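Local coordinates for hypothetical protein RPA3614 (Rhodopseudomonas palustris, PDB 2HHG), which has no established function but carries a rhodanese-like domain, so it may act as a thiosulfate-cyanide sulfurtransferase, at residues F70-Q75 and Q107-K112; P81-Q84 and K88-F91. All blocks are in the same frame, centred on the assembly; numbering follows the deposited sequence.

How the contacts relate
Contact 1 (70-75 with 107-112) and contact 2 (81-84 with 88-91) have centres about 9 Å apart. Contact 2 falls within the part of the chain that runs between the two segments of contact 1, and all four segments belong to the rhodanese-like domain. F83 of contact 2 joins the two. I72 CG1 lies 3.7 Å from F83 CG, and W71 O lies 3.5 Å from F83 CD2. From the other segment of contact 1, L111 CD1 comes within 3.3 Å of F83 O. L111 also touches F89 and F91. The bound sodium ion is remote, about 13 Å from the side chain of F91.

Contact 1: F70-Q75 and Q107-K112; sequences FWIDPQ and QDMGLK
I72 and M109 lie across each other at a slant, and together they make most of this contact. M109 is selenomethionine. Its chain is extended at chi2 (178°) and bends at chi3, which brings the terminal methyl CE over to 70-75. CE sits 3.9 Å from I72 CG2 and 3.8 Å from D73 CB. The selenium itself is near both branches of I72, with SE 4.1 Å from CG2 and 4.2 Å from CD1. With CG1 anti to the carbonyl carbon (chi1 -72°), I72 turns CG2 to M109 and sends CG1 out to CD1. That methyl reaches L111 CD2 at 4.2 Å, methyl to methyl. A106, on helix 97-109, touches both I72 and L111.

The nearest atom of D73 to M109 is CB. Its carboxylate serves its own turn: OD1 accepts from Q75 N at 2.9 Å, from above the carboxylate plane, in an Asx turn just after helix 68-72. On the other side, G110 closes helix 97-109 with a Schellman motif, and its positive phi suits a glycine. The two helix ends therefore meet through methyls, methylene and selenium. Such contacts depend on shape and dispersion, with no polar bond to fix direction.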
# COMPACT_ATOMS: atom_id res chain seq x y z
N PHE A 70 4.19 -12.74 -3.60
CA PHE A 70 4.19 -13.60 -4.78
C PHE A 70 4.30 -12.83 -6.08
O PHE A 70 4.77 -13.38 -7.08
CB PHE A 70 2.94 -14.48 -4.76
CG PHE A 70 2.92 -15.38 -3.58
CD1 PHE A 70 3.56 -16.61 -3.63
CD2 PHE A 70 2.35 -14.97 -2.39
CE1 PHE A 70 3.60 -17.43 -2.52
CE2 PHE A 70 2.38 -15.78 -1.27
CZ PHE A 70 3.00 -17.02 -1.34
N TRP A 71 3.87 -11.57 -6.08
CA TRP A 71 4.00 -10.72 -7.26
C TRP A 71 5.30 -9.91 -7.24
O TRP A 71 5.84 -9.60 -8.29
CB TRP A 71 2.78 -9.82 -7.40
CG TRP A 71 1.52 -10.54 -7.84
CD1 TRP A 71 1.27 -11.89 -7.79
CD2 TRP A 71 0.35 -9.93 -8.37
NE1 TRP A 71 0.01 -12.15 -8.28
CE2 TRP A 71 -0.57 -10.97 -8.64
CE3 TRP A 71 -0.02 -8.61 -8.67
CZ2 TRP A 71 -1.83 -10.72 -9.18
CZ3 TRP A 71 -1.27 -8.37 -9.19
CH2 TRP A 71 -2.16 -9.42 -9.45
N ILE A 72 5.79 -9.57 -6.05
CA ILE A 72 7.04 -8.81 -5.95
C ILE A 72 8.27 -9.65 -6.31
O ILE A 72 9.14 -9.20 -7.07
CB ILE A 72 7.23 -8.24 -4.54
CG1 ILE A 72 6.25 -7.08 -4.30
CG2 ILE A 72 8.67 -7.76 -4.33
CD1 ILE A 72 6.29 -6.52 -2.90
N ASP A 73 8.36 -10.85 -5.75
CA ASP A 73 9.57 -11.66 -5.84
C ASP A 73 9.80 -12.13 -7.27
O ASP A 73 8.98 -12.88 -7.79
CB ASP A 73 9.44 -12.85 -4.90
CG ASP A 73 10.66 -13.74 -4.89
OD1 ASP A 73 11.66 -13.47 -5.60
OD2 ASP A 73 10.61 -14.75 -4.16
N PRO A 74 10.91 -11.71 -7.91
CA PRO A 74 11.12 -12.13 -9.30
C PRO A 74 11.34 -13.65 -9.44
O PRO A 74 11.22 -14.18 -10.55
CB PRO A 74 12.37 -11.35 -9.72
CG PRO A 74 13.09 -11.06 -8.46
CD PRO A 74 12.01 -10.85 -7.43
N GLN A 75 11.66 -14.32 -8.34
CA GLN A 75 11.83 -15.77 -8.33
C GLN A 75 10.54 -16.53 -8.04
O GLN A 75 10.54 -17.76 -7.93
CB GLN A 75 12.90 -16.18 -7.30
CG GLN A 75 14.28 -15.55 -7.52
CD GLN A 75 14.81 -15.75 -8.92
OE1 GLN A 75 14.68 -16.83 -9.50
NE2 GLN A 75 15.40 -14.70 -9.48
N GLN A 107 9.44 -3.68 1.97
CA GLN A 107 10.75 -3.18 2.36
C GLN A 107 11.63 -4.30 2.93
O GLN A 107 12.83 -4.37 2.61
CB GLN A 107 10.59 -2.06 3.36
CG GLN A 107 11.85 -1.27 3.63
CD GLN A 107 11.59 -0.09 4.51
OE1 GLN A 107 11.55 -0.21 5.74
NE2 GLN A 107 11.38 1.06 3.90
N ASP A 108 11.04 -5.16 3.77
CA ASP A 108 11.73 -6.32 4.33
C ASP A 108 12.27 -7.25 3.24
O ASP A 108 13.29 -7.91 3.43
CB ASP A 108 10.79 -7.13 5.23
CG ASP A 108 10.51 -6.46 6.56
OD1 ASP A 108 11.17 -5.47 6.91
OD2 ASP A 108 9.60 -6.95 7.27
N MSE A 109 11.57 -7.32 2.11
CA MSE A 109 11.99 -8.16 0.99
C MSE A 109 13.14 -7.56 0.22
O MSE A 109 13.85 -8.27 -0.50
CB MSE A 109 10.82 -8.40 0.04
CG MSE A 109 9.70 -9.19 0.66
SE MSE A 109 8.22 -9.41 -0.55
CE MSE A 109 9.06 -10.64 -1.80
N GLY A 110 13.31 -6.24 0.34
CA GLY A 110 14.32 -5.52 -0.42
C GLY A 110 13.79 -4.48 -1.39
O GLY A 110 14.57 -3.75 -2.01
N LEU A 111 12.46 -4.38 -1.55
CA LEU A 111 11.88 -3.34 -2.41
C LEU A 111 12.21 -1.97 -1.82
O LEU A 111 12.05 -1.77 -0.62
CB LEU A 111 10.37 -3.51 -2.55
CG LEU A 111 9.72 -2.88 -3.79
CD1 LEU A 111 10.08 -3.65 -5.04
CD2 LEU A 111 8.20 -2.82 -3.65
N LYS A 112 12.67 -1.04 -2.65
CA LYS A 112 13.14 0.26 -2.18
C LYS A 112 13.04 1.29 -3.30
O LYS A 112 13.39 0.97 -4.43
CB LYS A 112 14.63 0.20 -1.79
CG LYS A 112 15.00 -0.55 -0.54
CD LYS A 112 16.51 -0.50 -0.36
CE LYS A 112 17.02 -1.49 0.67
NZ LYS A 112 16.76 -2.90 0.26

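Contact 2: P81-Q84 and K88-F91; sequences PIFQ and KFVF
F89 slants across F83, overlapping it along one side of each ring. The planes are 31° apart and the centroids 5.6 Å apart, an oblique aromatic pair. CE1 of F89 is 3.6 Å from CD1 of F83, and CD1 of F89 is 4.0 Å from CE1 of F83. F89 has CG anti to its carbonyl carbon (chi1 -68°), and the ring extends from the strand to the 3-10 turn 81-84. There its outer edge meets a backbone carbonyl: I82 O lies in the ring plane, 3.3 Å from F89 CZ. F83 CE1 also approaches F91 CE1, at 4.4 Å. I82 CG2 rests over one face of F83, offset toward the rim.

Swapping F89 for an alanine would probably open a gap under the turn and leave the F83 ring and I82 O without their aromatic neighbour. Around the pair, V41 touches I82 and F89, while L68 packs on F83 and F91. Strand 88-92 lies in the middle of the parallel sheet, between 114-117 and 40-44. Hydrophobic packing of a connecting segment onto a central strand fits the alpha/beta fold of a rhodanese-like domain.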
# COMPACT_ATOMS: atom_id res chain seq x y z
N PRO A 81 6.50 -7.99 -13.44
CA PRO A 81 7.66 -7.16 -13.74
C PRO A 81 7.58 -5.72 -13.25
O PRO A 81 8.63 -5.09 -13.09
CB PRO A 81 7.73 -7.19 -15.27
CG PRO A 81 6.94 -8.35 -15.69
CD PRO A 81 5.89 -8.56 -14.65
N ILE A 82 6.37 -5.21 -13.03
CA ILE A 82 6.22 -3.85 -12.50
C ILE A 82 6.98 -3.66 -11.17
O ILE A 82 7.51 -2.59 -10.91
CB ILE A 82 4.73 -3.43 -12.37
CG1 ILE A 82 4.59 -1.92 -12.14
CG2 ILE A 82 4.00 -4.24 -11.28
CD1 ILE A 82 3.18 -1.40 -12.32
N PHE A 83 7.06 -4.72 -10.37
CA PHE A 83 7.74 -4.64 -9.08
C PHE A 83 9.26 -4.69 -9.18
O PHE A 83 9.95 -4.58 -8.18
CB PHE A 83 7.23 -5.73 -8.13
CG PHE A 83 5.88 -5.45 -7.57
CD1 PHE A 83 5.66 -4.32 -6.77
CD2 PHE A 83 4.81 -6.30 -7.83
CE1 PHE A 83 4.40 -4.05 -6.25
CE2 PHE A 83 3.55 -6.04 -7.30
CZ PHE A 83 3.35 -4.91 -6.52
N GLN A 84 9.78 -4.86 -10.40
CA GLN A 84 11.22 -4.82 -10.62
C GLN A 84 11.70 -3.44 -11.07
O GLN A 84 12.90 -3.20 -11.18
CB GLN A 84 11.63 -5.90 -11.63
CG GLN A 84 11.78 -7.28 -10.99
CD GLN A 84 13.08 -7.42 -10.23
OE1 GLN A 84 13.10 -7.41 -9.00
NE2 GLN A 84 14.18 -7.54 -10.96
N LYS A 88 9.74 4.47 -6.90
CA LYS A 88 9.18 4.46 -5.55
C LYS A 88 7.79 3.82 -5.58
O LYS A 88 6.95 4.17 -6.40
CB LYS A 88 9.12 5.87 -4.96
CG LYS A 88 8.51 5.91 -3.55
CD LYS A 88 8.61 7.27 -2.87
CE LYS A 88 9.96 7.45 -2.19
NZ LYS A 88 10.00 8.63 -1.28
N PHE A 89 7.56 2.88 -4.66
CA PHE A 89 6.29 2.17 -4.56
C PHE A 89 5.49 2.70 -3.39
O PHE A 89 5.93 2.62 -2.24
CB PHE A 89 6.51 0.66 -4.45
CG PHE A 89 7.06 0.07 -5.71
CD1 PHE A 89 6.22 -0.49 -6.66
CD2 PHE A 89 8.43 0.12 -5.98
CE1 PHE A 89 6.72 -1.00 -7.84
CE2 PHE A 89 8.94 -0.39 -7.16
CZ PHE A 89 8.08 -0.95 -8.10
N VAL A 90 4.34 3.28 -3.71
CA VAL A 90 3.46 3.89 -2.72
C VAL A 90 2.22 3.01 -2.59
O VAL A 90 1.41 2.93 -3.51
CB VAL A 90 3.07 5.32 -3.15
CG1 VAL A 90 2.09 5.94 -2.16
CG2 VAL A 90 4.31 6.18 -3.32
N PHE A 91 2.08 2.36 -1.44
CA PHE A 91 0.97 1.42 -1.21
C PHE A 91 -0.19 2.13 -0.56
O PHE A 91 0.01 3.02 0.27
CB PHE A 91 1.44 0.27 -0.32
CG PHE A 91 2.53 -0.56 -0.94
CD1 PHE A 91 2.21 -1.65 -1.75
CD2 PHE A 91 3.87 -0.24 -0.75
CE1 PHE A 91 3.21 -2.41 -2.34
CE2 PHE A 91 4.87 -1.00 -1.34
CZ PHE A 91 4.54 -2.09 -2.13